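Local atomic coordinates of uncharacterized metal-dependent hydrolase (Pyrococcus furiosus, PDB entry 3ICJ), a protein that probably hydrolyses carbon-nitrogen bonds other than peptide bonds, as a zinc-binding member of the amidohydrolase family whose substrate is not known. Residues D99-L104 with G240-G245; N264-L269 with Q476-E481. All coordinates share one frame; numbering follows the deposited sequence.

Contact 1: D99-L104 with G240-G245; sequences DSHLHL and GFMSVG. With ZN (zinc ion), chain B.
Leu102 and Phe241 pair as parallel strand neighbours, and three backbone bonds join the segments around them. Gly240 N donates to Asp99 O at 2.8 Å, Leu102 N to Gly240 O at 2.9 Å, and Met242 N to Leu102 O at 3.0 Å. The chain turns a corner at Ser100 and His101. There an Asx turn forms, with Asp99 OD1 accepting from His101 N through its anti lone pair. The other oxygen, OD2, bonds Thr433.

Two metal ligands stand at the end of strand 92-102. His101 NE2 and His103 NE2 each bind the zinc ion at 2.3 Å. Asp434 and the carboxylated Lys296 complete the site. With CG anti to the backbone N (chi1 -176°), the His101 ring reaches the zinc and packs against Met242 CG, which lies over its centre, 3.4 Å from the centroid, as a CH-pi contact. The bond from ND1 to Glu372 and the zinc at NE2 together probably fix the ring's rotation. The N-H of His103 ND1 is shared between a water near Ser243 O and, weakly, Met242 O (3.1 Å, 120°).

Apolar packing follows at Phe241. Its ring is sandwiched between Leu104 CB, 3.9 Å from its centroid, and Val244 CG2 of its own segment on the opposite face.

The His-Leu-His sequence at the C-terminal end of a barrel strand matches the HxH metal motif of the amidohydrolases. Second-shell contacts to both ND1 atoms probably keep each NE2 turned to the zinc.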
loop_
_atom_site.group_PDB
_atom_site.type_symbol
_atom_site.label_atom_id
_atom_site.label_comp_id
_atom_site.label_asym_id
_atom_site.label_seq_id
_atom_site.Cartn_x
_atom_site.Cartn_y
_atom_site.Cartn_z
ATOM N N ASP A 99 -4.912 -2.745 -5.607
ATOM C CA ASP A 99 -3.788 -2.801 -4.678
ATOM C C ASP A 99 -4.329 -2.827 -3.244
ATOM O O ASP A 99 -4.843 -1.828 -2.736
ATOM C CB ASP A 99 -2.858 -1.588 -4.909
ATOM C CG ASP A 99 -1.509 -1.717 -4.199
ATOM O OD1 ASP A 99 -1.468 -2.108 -3.028
ATOM O OD2 ASP A 99 -0.467 -1.385 -4.793
ATOM N N SER A 100 -4.214 -3.967 -2.568
ATOM C CA SER A 100 -4.925 -4.111 -1.298
ATOM C C SER A 100 -4.248 -3.426 -0.091
ATOM O O SER A 100 -4.815 -3.409 0.992
ATOM C CB SER A 100 -5.232 -5.580 -1.008
ATOM O OG SER A 100 -4.099 -6.392 -1.235
ATOM N N HIS A 101 -3.046 -2.870 -0.283
ATOM C CA HIS A 101 -2.299 -2.210 0.803
ATOM C C HIS A 101 -1.333 -1.159 0.279
ATOM O O HIS A 101 -0.256 -1.493 -0.226
ATOM C CB HIS A 101 -1.524 -3.277 1.610
ATOM C CG HIS A 101 -0.790 -2.756 2.809
ATOM N ND1 HIS A 101 -0.978 -3.280 4.070
ATOM C CD2 HIS A 101 0.166 -1.802 2.937
ATOM C CE1 HIS A 101 -0.191 -2.650 4.927
ATOM N NE2 HIS A 101 0.515 -1.751 4.265
ATOM N N LEU A 102 -1.682 0.114 0.444
ATOM C CA LEU A 102 -0.720 1.169 0.204
ATOM C C LEU A 102 -1.026 2.433 1.009
ATOM O O LEU A 102 -2.065 2.535 1.677
ATOM C CB LEU A 102 -0.560 1.466 -1.305
ATOM C CG LEU A 102 -1.776 1.669 -2.207
ATOM C CD1 LEU A 102 -2.528 2.921 -1.787
ATOM C CD2 LEU A 102 -1.309 1.794 -3.654
ATOM N N HIS A 103 -0.136 3.412 0.903
ATOM C CA HIS A 103 -0.288 4.656 1.648
ATOM C C HIS A 103 -0.356 5.791 0.659
ATOM O O HIS A 103 0.675 6.279 0.194
ATOM C CB HIS A 103 0.864 4.823 2.629
ATOM C CG HIS A 103 1.023 3.658 3.554
ATOM N ND1 HIS A 103 0.395 3.594 4.780
ATOM C CD2 HIS A 103 1.710 2.497 3.421
ATOM C CE1 HIS A 103 0.696 2.449 5.367
ATOM N NE2 HIS A 103 1.488 1.763 4.562
ATOM N N LEU A 104 -1.587 6.193 0.322
ATOM C CA LEU A 104 -1.830 7.207 -0.715
ATOM C C LEU A 104 -1.202 8.551 -0.367
ATOM O O LEU A 104 -0.673 9.226 -1.248
ATOM C CB LEU A 104 -3.345 7.426 -0.952
ATOM C CG LEU A 104 -4.160 6.386 -1.691
ATOM C CD1 LEU A 104 -5.600 6.854 -1.846
ATOM C CD2 LEU A 104 -3.539 6.128 -3.049
ATOM N N GLY A 240 -6.558 -0.464 -0.943
ATOM C CA GLY A 240 -6.727 -0.475 0.501
ATOM C C GLY A 240 -5.771 0.580 0.993
ATOM O O GLY A 240 -4.548 0.440 0.836
ATOM N N PHE A 241 -6.311 1.671 1.531
ATOM C CA PHE A 241 -5.485 2.764 2.056
ATOM C C PHE A 241 -5.277 2.535 3.562
ATOM O O PHE A 241 -6.218 2.689 4.362
ATOM C CB PHE A 241 -6.185 4.092 1.716
ATOM C CG PHE A 241 -5.455 5.365 2.149
ATOM C CD1 PHE A 241 -4.176 5.354 2.734
ATOM C CD2 PHE A 241 -6.061 6.588 1.916
ATOM C CE1 PHE A 241 -3.543 6.546 3.113
ATOM C CE2 PHE A 241 -5.446 7.803 2.281
ATOM C CZ PHE A 241 -4.167 7.779 2.873
ATOM N N MET A 242 -4.046 2.168 3.946
ATOM C CA MET A 242 -3.735 1.770 5.329
ATOM C C MET A 242 -3.227 2.959 6.120
ATOM O O MET A 242 -2.640 3.853 5.543
ATOM C CB MET A 242 -2.637 0.693 5.377
ATOM C CG MET A 242 -2.995 -0.680 4.811
ATOM S SD MET A 242 -4.369 -1.576 5.559
ATOM C CE MET A 242 -5.356 -1.359 4.096
ATOM N N SER A 243 -3.436 2.933 7.440
ATOM C CA SER A 243 -2.959 3.979 8.369
ATOM C C SER A 243 -3.442 5.390 8.016
ATOM O O SER A 243 -2.640 6.315 7.890
ATOM C CB SER A 243 -1.426 3.946 8.482
ATOM O OG SER A 243 -0.982 2.675 8.911
ATOM N N VAL A 244 -4.749 5.544 7.818
ATOM C CA VAL A 244 -5.332 6.856 7.549
ATOM C C VAL A 244 -5.453 7.597 8.903
ATOM O O VAL A 244 -6.208 7.163 9.788
ATOM C CB VAL A 244 -6.727 6.736 6.833
ATOM C CG1 VAL A 244 -7.309 8.103 6.542
ATOM C CG2 VAL A 244 -6.640 5.904 5.539
ATOM N N GLY A 245 -4.675 8.671 9.067
ATOM C CA GLY A 245 -4.722 9.522 10.260
ATOM C C GLY A 245 -5.749 10.639 10.142
ATOM O O GLY A 245 -6.498 10.696 9.165
HETATM ZN ZN ZN B . 2.196 -0.387 5.016
HETATM O O HOH W 1 -0.612 6.353 5.627
#

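Contact 2: N264-L269 with Q476-E481; sequences NVFAYL and QVTLAE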
loop_
_atom_site.group_PDB
_atom_site.type_symbol
_atom_site.label_atom_id
_atom_site.label_comp_id
_atom_site.label_asym_id
_atom_site.label_seq_id
_atom_site.Cartn_x
_atom_site.Cartn_y
_atom_site.Cartn_z
ATOM N N ASN A 264 -11.611 3.771 -6.164
ATOM C CA ASN A 264 -12.215 3.202 -4.960
ATOM C C ASN A 264 -11.217 3.137 -3.824
ATOM O O ASN A 264 -10.173 2.539 -3.968
ATOM C CB ASN A 264 -12.763 1.819 -5.254
ATOM C CG ASN A 264 -13.725 1.835 -6.399
ATOM O OD1 ASN A 264 -14.732 2.562 -6.364
ATOM N ND2 ASN A 264 -13.425 1.057 -7.447
ATOM N N VAL A 265 -11.523 3.804 -2.717
ATOM C CA VAL A 265 -10.556 3.977 -1.628
ATOM C C VAL A 265 -11.170 3.327 -0.401
ATOM O O VAL A 265 -12.197 3.778 0.098
ATOM C CB VAL A 265 -10.259 5.465 -1.337
ATOM C CG1 VAL A 265 -9.350 5.611 -0.091
ATOM C CG2 VAL A 265 -9.641 6.170 -2.547
ATOM N N PHE A 266 -10.576 2.225 0.039
ATOM C CA PHE A 266 -11.062 1.538 1.229
ATOM C C PHE A 266 -10.139 1.925 2.384
ATOM O O PHE A 266 -9.014 1.444 2.478
ATOM C CB PHE A 266 -11.129 0.018 1.014
ATOM C CG PHE A 266 -12.111 -0.399 -0.049
ATOM C CD1 PHE A 266 -13.408 -0.807 0.294
ATOM C CD2 PHE A 266 -11.742 -0.385 -1.389
ATOM C CE1 PHE A 266 -14.334 -1.192 -0.695
ATOM C CE2 PHE A 266 -12.660 -0.737 -2.395
ATOM C CZ PHE A 266 -13.953 -1.154 -2.053
ATOM N N ALA A 267 -10.616 2.825 3.239
ATOM C CA ALA A 267 -9.760 3.473 4.233
ATOM C C ALA A 267 -9.676 2.646 5.504
ATOM O O ALA A 267 -10.705 2.272 6.071
ATOM C CB ALA A 267 -10.284 4.898 4.533
ATOM N N TYR A 268 -8.456 2.318 5.917
ATOM C CA TYR A 268 -8.234 1.604 7.182
ATOM C C TYR A 268 -7.577 2.610 8.116
ATOM O O TYR A 268 -6.404 2.955 7.949
ATOM C CB TYR A 268 -7.352 0.362 6.992
ATOM C CG TYR A 268 -8.114 -0.842 6.457
ATOM C CD1 TYR A 268 -8.628 -0.847 5.160
ATOM C CD2 TYR A 268 -8.328 -1.960 7.250
ATOM C CE1 TYR A 268 -9.323 -1.940 4.652
ATOM C CE2 TYR A 268 -9.044 -3.075 6.763
ATOM C CZ TYR A 268 -9.534 -3.050 5.459
ATOM O OH TYR A 268 -10.236 -4.112 4.967
ATOM N N LEU A 269 -8.356 3.076 9.086
ATOM C CA LEU A 269 -8.001 4.244 9.906
ATOM C C LEU A 269 -7.010 3.898 11.001
ATOM O O LEU A 269 -6.995 2.767 11.483
ATOM C CB LEU A 269 -9.268 4.829 10.562
ATOM C CG LEU A 269 -10.503 5.186 9.717
ATOM C CD1 LEU A 269 -11.518 6.019 10.503
ATOM C CD2 LEU A 269 -10.095 5.912 8.491
ATOM N N GLN A 476 -11.272 -9.477 -2.428
ATOM C CA GLN A 476 -11.769 -10.360 -1.354
ATOM C C GLN A 476 -11.102 -10.086 -0.031
ATOM O O GLN A 476 -11.745 -10.127 1.001
ATOM C CB GLN A 476 -11.628 -11.831 -1.728
ATOM C CG GLN A 476 -12.601 -12.204 -2.816
ATOM C CD GLN A 476 -13.162 -13.571 -2.630
ATOM O OE1 GLN A 476 -12.549 -14.573 -3.021
ATOM N NE2 GLN A 476 -14.349 -13.635 -2.032
ATOM N N VAL A 477 -9.819 -9.757 -0.088
ATOM C CA VAL A 477 -9.025 -9.462 1.090
ATOM C C VAL A 477 -9.483 -8.142 1.722
ATOM O O VAL A 477 -9.422 -7.982 2.943
ATOM C CB VAL A 477 -7.518 -9.545 0.718
ATOM C CG1 VAL A 477 -6.637 -8.737 1.629
ATOM C CG2 VAL A 477 -7.118 -11.023 0.723
ATOM N N THR A 478 -10.014 -7.241 0.882
ATOM C CA THR A 478 -10.538 -5.939 1.303
ATOM C C THR A 478 -12.091 -5.938 1.468
ATOM O O THR A 478 -12.719 -4.876 1.526
ATOM C CB THR A 478 -10.036 -4.837 0.307
ATOM O OG1 THR A 478 -8.638 -5.077 0.000
ATOM C CG2 THR A 478 -10.141 -3.429 0.905
ATOM N N LEU A 479 -12.696 -7.131 1.527
ATOM C CA LEU A 479 -14.147 -7.301 1.738
ATOM C C LEU A 479 -15.021 -6.513 0.752
ATOM O O LEU A 479 -16.057 -5.956 1.129
ATOM C CB LEU A 479 -14.526 -6.969 3.185
ATOM C CG LEU A 479 -13.750 -7.692 4.309
ATOM C CD1 LEU A 479 -14.243 -7.171 5.669
ATOM C CD2 LEU A 479 -13.923 -9.246 4.240
ATOM N N ALA A 480 -14.580 -6.500 -0.507
ATOM C CA ALA A 480 -15.192 -5.740 -1.602
ATOM C C ALA A 480 -15.714 -6.732 -2.622
ATOM O O ALA A 480 -15.023 -7.066 -3.594
ATOM C CB ALA A 480 -14.141 -4.847 -2.240
ATOM N N GLU A 481 -16.928 -7.212 -2.389
ATOM C CA GLU A 481 -17.444 -8.414 -3.056
ATOM C C GLU A 481 -17.845 -8.195 -4.523
ATOM O O GLU A 481 -17.962 -9.155 -5.291
ATOM C CB GLU A 481 -18.632 -9.003 -2.264
ATOM C CG GLU A 481 -18.344 -9.343 -0.774
ATOM C CD GLU A 481 -17.184 -10.340 -0.552
ATOM O OE1 GLU A 481 -16.955 -11.245 -1.399
ATOM O OE2 GLU A 481 -16.505 -10.215 0.498
#
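Phe266 and Thr478 meet in a buried, apolar contact between a barrel strand and the turn that ends a helix. Strand 264-269 lies beside strand 236-244 in the barrel sheet. Helix 463-477 stops at this point, and the chain after it comes up against the side chains of the strand. The helix closes in a Schellman motif with Leu479, at positive phi, as C-prime residue. Leu479 N bonds Gln476 O at 3.2 Å, and Ala480 N bonds the carbonyl O of the residue before Gln476. This turn presents Thr478 and Ala480 to the strand.

The methyl of Thr478 is the main point of contact. Its CG2 stands anti to the backbone N and reaches Phe266 CB at 3.6 Å and Phe266 CG at 3.7 Å. The same methyl comes to the edge of the Tyr268 ring, near its plane, at 4.1 Å from Tyr268 CE1. It therefore lies against two alternate residues of one strand. The far end of the Phe266 ring meets Ala480, with Phe266 CZ 3.7 Å from Ala480 CB. That methyl approaches the ring obliquely. Trp293 packs edge-to-face with Phe266.

The polar ends turn to other partners. Tyr268 OH bonds Asp344, and Arg370 makes a cation-pi contact with the Tyr268 ring. Thr478 OG1 bonds Ser474 O. This bond would hold the Thr478 side chain in its rotation, with the methyl facing the strand.

The chemistry divides Thr478: its hydroxyl bonds back to the helix, while its methyl meets strand 264-269 by van der Waals contact. Thr478 O adds a hydrogen bond to Trp293 on the next strand.

In the fold
Contacts 1 and 2 are neighbours, with centres 9 Å apart. Strands 236-244 and 264-269 lie side by side in one sheet, so contact 2 begins one strand on from contact 1. Phe241 N lies 2.9 Å from Phe266 O, and Phe241 O lies 2.8 Å from Tyr268 N; both are probable hydrogen bonds. Side chains also meet: Met242 CE is 3.5 Å from Tyr268 CD1, and Ser100 CB is 3.6 Å from Thr478 OG1. Contact 1 supplies two zinc ligands. Contact 2 stands further back, with the Tyr268 side chain about 10 Å from a bound zinc ion. Met242 touches both His101 of the zinc site and Tyr268 of contact 2.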